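Local coordinates for protein lysine-sensitive aspartokinase 3 (Escherichia coli, PDB 2J0W) that phosphorylates L-aspartate with ATP to give 4-phospho-L-aspartate, the first step toward lysine, and is feedback-inhibited by lysine, at residues R60-F72 against I88-E100. Sequence-based numbering, arbitrary orientation.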
# COMPACT_ATOMS: atom_id res chain seq x y z
N ARG A 60 -16.97 13.18 40.60
CA ARG A 60 -18.25 13.09 39.92
C ARG A 60 -19.03 14.36 40.19
O ARG A 60 -19.52 15.02 39.27
CB ARG A 60 -19.05 11.87 40.42
CG ARG A 60 -20.18 11.45 39.51
CD ARG A 60 -21.15 10.51 40.19
NE ARG A 60 -20.49 9.30 40.69
CZ ARG A 60 -20.89 8.63 41.77
NH1 ARG A 60 -21.94 9.06 42.46
NH2 ARG A 60 -20.25 7.54 42.16
N PHE A 61 -19.15 14.72 41.47
CA PHE A 61 -19.88 15.93 41.85
C PHE A 61 -19.32 17.21 41.23
O PHE A 61 -20.08 18.13 40.92
CB PHE A 61 -19.92 16.09 43.37
CG PHE A 61 -20.70 17.29 43.83
CD1 PHE A 61 -22.04 17.44 43.48
CD2 PHE A 61 -20.09 18.28 44.61
CE1 PHE A 61 -22.78 18.55 43.91
CE2 PHE A 61 -20.82 19.39 45.04
CZ PHE A 61 -22.16 19.53 44.69
N GLU A 62 -18.01 17.28 41.08
CA GLU A 62 -17.41 18.46 40.48
C GLU A 62 -17.90 18.55 39.04
O GLU A 62 -18.34 19.61 38.59
CB GLU A 62 -15.89 18.34 40.49
CG GLU A 62 -15.30 18.00 41.84
CD GLU A 62 -13.81 17.74 41.77
OE1 GLU A 62 -13.22 17.38 42.82
OE2 GLU A 62 -13.23 17.90 40.68
N LYS A 63 -17.85 17.43 38.32
CA LYS A 63 -18.29 17.42 36.93
C LYS A 63 -19.75 17.82 36.77
O LYS A 63 -20.10 18.62 35.90
CB LYS A 63 -18.08 16.05 36.30
CG LYS A 63 -16.69 15.49 36.45
CD LYS A 63 -15.65 16.21 35.61
CE LYS A 63 -14.39 15.34 35.58
NZ LYS A 63 -13.24 15.96 34.91
N LEU A 64 -20.61 17.25 37.62
CA LEU A 64 -22.03 17.57 37.53
C LEU A 64 -22.26 19.04 37.80
O LEU A 64 -23.20 19.64 37.27
CB LEU A 64 -22.82 16.71 38.52
CG LEU A 64 -22.68 15.20 38.27
CD1 LEU A 64 -23.27 14.43 39.44
CD2 LEU A 64 -23.39 14.82 36.97
N ASP A 65 -21.41 19.64 38.62
CA ASP A 65 -21.59 21.05 38.91
C ASP A 65 -21.08 21.91 37.77
O ASP A 65 -21.68 22.94 37.43
CB ASP A 65 -20.90 21.43 40.21
CG ASP A 65 -21.87 21.61 41.35
OD1 ASP A 65 -22.94 22.24 41.14
OD2 ASP A 65 -21.57 21.13 42.46
N ALA A 66 -19.97 21.51 37.19
CA ALA A 66 -19.43 22.27 36.07
C ALA A 66 -20.51 22.19 34.97
O ALA A 66 -20.73 23.14 34.23
CB ALA A 66 -18.10 21.65 35.60
N ILE A 67 -21.20 21.06 34.89
CA ILE A 67 -22.26 20.91 33.90
C ILE A 67 -23.45 21.81 34.24
O ILE A 67 -23.97 22.51 33.37
CB ILE A 67 -22.71 19.44 33.78
CG1 ILE A 67 -21.61 18.63 33.10
CG2 ILE A 67 -24.03 19.34 33.01
CD1 ILE A 67 -21.95 17.18 32.91
N ARG A 68 -23.89 21.80 35.50
CA ARG A 68 -25.01 22.65 35.88
C ARG A 68 -24.68 24.14 35.75
O ARG A 68 -25.53 24.93 35.32
CB ARG A 68 -25.46 22.37 37.32
CG ARG A 68 -26.33 23.50 37.88
CD ARG A 68 -26.77 23.28 39.32
NE ARG A 68 -28.04 22.55 39.39
CZ ARG A 68 -28.15 21.23 39.34
NH1 ARG A 68 -27.06 20.48 39.22
NH2 ARG A 68 -29.34 20.65 39.41
N ASN A 69 -23.47 24.54 36.12
CA ASN A 69 -23.12 25.95 36.00
C ASN A 69 -23.36 26.43 34.57
O ASN A 69 -24.23 27.27 34.33
CB ASN A 69 -21.66 26.19 36.40
CG ASN A 69 -21.43 26.08 37.91
OD1 ASN A 69 -20.28 26.03 38.36
ND2 ASN A 69 -22.51 26.04 38.69
N ILE A 70 -22.61 25.87 33.62
CA ILE A 70 -22.72 26.24 32.21
C ILE A 70 -24.16 26.44 31.72
O ILE A 70 -24.45 27.37 30.96
CB ILE A 70 -22.01 25.18 31.31
CG1 ILE A 70 -20.49 25.33 31.46
CG2 ILE A 70 -22.41 25.35 29.85
CD1 ILE A 70 -19.71 24.21 30.81
N GLN A 71 -25.06 25.57 32.17
CA GLN A 71 -26.46 25.63 31.78
C GLN A 71 -27.19 26.79 32.44
O GLN A 71 -28.07 27.40 31.84
CB GLN A 71 -27.18 24.33 32.14
CG GLN A 71 -26.57 23.11 31.51
CD GLN A 71 -26.33 23.29 30.04
OE1 GLN A 71 -27.20 23.75 29.31
NE2 GLN A 71 -25.13 22.94 29.59
N PHE A 72 -26.84 27.08 33.69
CA PHE A 72 -27.51 28.18 34.38
C PHE A 72 -26.97 29.54 33.96
O PHE A 72 -27.68 30.54 34.04
CB PHE A 72 -27.46 27.97 35.89
CG PHE A 72 -28.54 27.05 36.41
CD1 PHE A 72 -28.63 25.74 35.95
CD2 PHE A 72 -29.49 27.51 37.32
CE1 PHE A 72 -29.66 24.90 36.39
CE2 PHE A 72 -30.52 26.68 37.76
CZ PHE A 72 -30.60 25.37 37.29
N ILE A 88 -34.51 21.29 32.50
CA ILE A 88 -33.08 21.22 32.72
C ILE A 88 -32.85 20.39 33.98
O ILE A 88 -31.97 19.52 34.00
CB ILE A 88 -32.44 22.61 32.92
CG1 ILE A 88 -32.69 23.50 31.70
CG2 ILE A 88 -30.95 22.45 33.14
CD1 ILE A 88 -32.19 22.93 30.40
N GLU A 89 -33.63 20.65 35.02
CA GLU A 89 -33.51 19.93 36.28
C GLU A 89 -33.68 18.43 36.08
O GLU A 89 -32.99 17.63 36.70
CB GLU A 89 -34.54 20.43 37.29
CG GLU A 89 -34.28 21.82 37.84
CD GLU A 89 -32.99 21.93 38.61
OE1 GLU A 89 -32.58 20.93 39.26
OE2 GLU A 89 -32.38 23.02 38.59
N ARG A 90 -34.62 18.05 35.22
CA ARG A 90 -34.84 16.63 34.94
C ARG A 90 -33.58 16.12 34.28
O ARG A 90 -32.93 15.20 34.79
CB ARG A 90 -36.04 16.43 34.02
CG ARG A 90 -37.37 16.17 34.75
CD ARG A 90 -37.50 17.02 36.03
NE ARG A 90 -36.62 16.55 37.11
CZ ARG A 90 -36.29 17.26 38.19
NH1 ARG A 90 -36.77 18.49 38.35
NH2 ARG A 90 -35.48 16.75 39.10
N LEU A 91 -33.22 16.73 33.16
CA LEU A 91 -32.02 16.34 32.43
C LEU A 91 -30.85 16.26 33.41
O LEU A 91 -30.19 15.22 33.51
CB LEU A 91 -31.74 17.35 31.31
CG LEU A 91 -32.91 17.52 30.33
CD1 LEU A 91 -32.52 18.50 29.24
CD2 LEU A 91 -33.30 16.19 29.71
N LEU A 92 -30.62 17.34 34.15
CA LEU A 92 -29.52 17.33 35.11
C LEU A 92 -29.69 16.18 36.09
O LEU A 92 -28.75 15.45 36.35
CB LEU A 92 -29.45 18.65 35.86
CG LEU A 92 -28.88 19.79 35.03
CD1 LEU A 92 -28.71 21.00 35.90
CD2 LEU A 92 -27.53 19.37 34.43
N GLU A 93 -30.90 16.02 36.61
CA GLU A 93 -31.14 14.95 37.56
C GLU A 93 -30.88 13.60 36.90
O GLU A 93 -30.24 12.72 37.49
CB GLU A 93 -32.59 15.00 38.07
CG GLU A 93 -32.93 13.91 39.09
CD GLU A 93 -32.05 13.95 40.34
OE1 GLU A 93 -31.96 15.02 40.96
OE2 GLU A 93 -31.45 12.90 40.70
N ASN A 94 -31.34 13.42 35.66
CA ASN A 94 -31.13 12.14 35.00
C ASN A 94 -29.65 11.92 34.75
O ASN A 94 -29.14 10.81 34.92
CB ASN A 94 -31.90 12.08 33.68
CG ASN A 94 -32.03 10.66 33.16
OD1 ASN A 94 -31.50 10.32 32.10
ND2 ASN A 94 -32.72 9.81 33.92
N ILE A 95 -28.97 12.98 34.34
CA ILE A 95 -27.54 12.90 34.08
C ILE A 95 -26.90 12.39 35.37
O ILE A 95 -26.05 11.48 35.35
CB ILE A 95 -26.96 14.30 33.71
CG1 ILE A 95 -27.44 14.70 32.32
CG2 ILE A 95 -25.44 14.28 33.78
CD1 ILE A 95 -26.95 16.06 31.85
N THR A 96 -27.35 12.95 36.48
CA THR A 96 -26.83 12.56 37.78
C THR A 96 -27.03 11.08 38.04
O THR A 96 -26.07 10.37 38.37
CB THR A 96 -27.49 13.39 38.89
OG1 THR A 96 -27.24 14.78 38.64
CG2 THR A 96 -26.94 13.00 40.26
N VAL A 97 -28.25 10.57 37.88
CA VAL A 97 -28.47 9.15 38.15
C VAL A 97 -27.66 8.28 37.21
O VAL A 97 -27.12 7.25 37.63
CB VAL A 97 -29.96 8.72 38.05
CG1 VAL A 97 -30.16 7.39 38.78
CG2 VAL A 97 -30.86 9.79 38.64
N LEU A 98 -27.56 8.67 35.94
CA LEU A 98 -26.78 7.90 34.98
C LEU A 98 -25.30 7.90 35.40
O LEU A 98 -24.62 6.87 35.33
CB LEU A 98 -26.92 8.48 33.56
CG LEU A 98 -28.31 8.31 32.93
CD1 LEU A 98 -28.36 8.97 31.57
CD2 LEU A 98 -28.65 6.83 32.80
N ALA A 99 -24.81 9.06 35.84
CA ALA A 99 -23.43 9.14 36.27
C ALA A 99 -23.22 8.20 37.45
O ALA A 99 -22.15 7.62 37.61
CB ALA A 99 -23.09 10.56 36.67
N GLU A 100 -24.26 8.03 38.27
CA GLU A 100 -24.15 7.13 39.42
C GLU A 100 -24.07 5.69 38.94
O GLU A 100 -23.39 4.86 39.54
CB GLU A 100 -25.34 7.27 40.37
CG GLU A 100 -25.43 6.12 41.36
CD GLU A 100 -26.41 6.38 42.49
OE1 GLU A 100 -27.44 7.06 42.25
OE2 GLU A 100 -26.17 5.90 43.62
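Leu-92 lies in the apolar seam between segments 60-72 and 88-100 of two nearly antiparallel helices, whose segment axes approach to 10.9 Å at 160°. Its CD2 meets CG2 of Ile-67 at 3.8 Å, the two running alongside in opposite senses, while CD1 reaches the ring edge of Phe-72. One turn along, Leu-64 spreads its methyls: CD2 packs on CG2 of Ile-95 at 3.8 Å and CD1 on CG2 of Thr-96. At the far end the aliphatic part of Arg-60 covers Ala-99, CD to CB 4.0 Å.

The one hydrogen bond between the segments comes from Arg-68. Its side chain leaves the helix with CG opposite the backbone N (chi1 163°) and bends at chi3, which lays one guanidinium face over CD1 of Leu-92, 3.5 Å from CZ. In the guanidinium plane, NH2 forms a salt bridge to Glu-89 OE1 (3.3 Å, N-H...O angle 137°), reached from the syn side but tilted out of the carboxylate plane. OE2 lies at the edge of the Phe-72 ring.

In the amino acid kinase domain, this hairpin packs behind the helices carrying substrate-binding Thr-45 and Glu-119: helix 44-51 covers Leu-64 and Ile-67, and Met-121 of helix 108-131 touches Gln-71, Ile-88 and Leu-92.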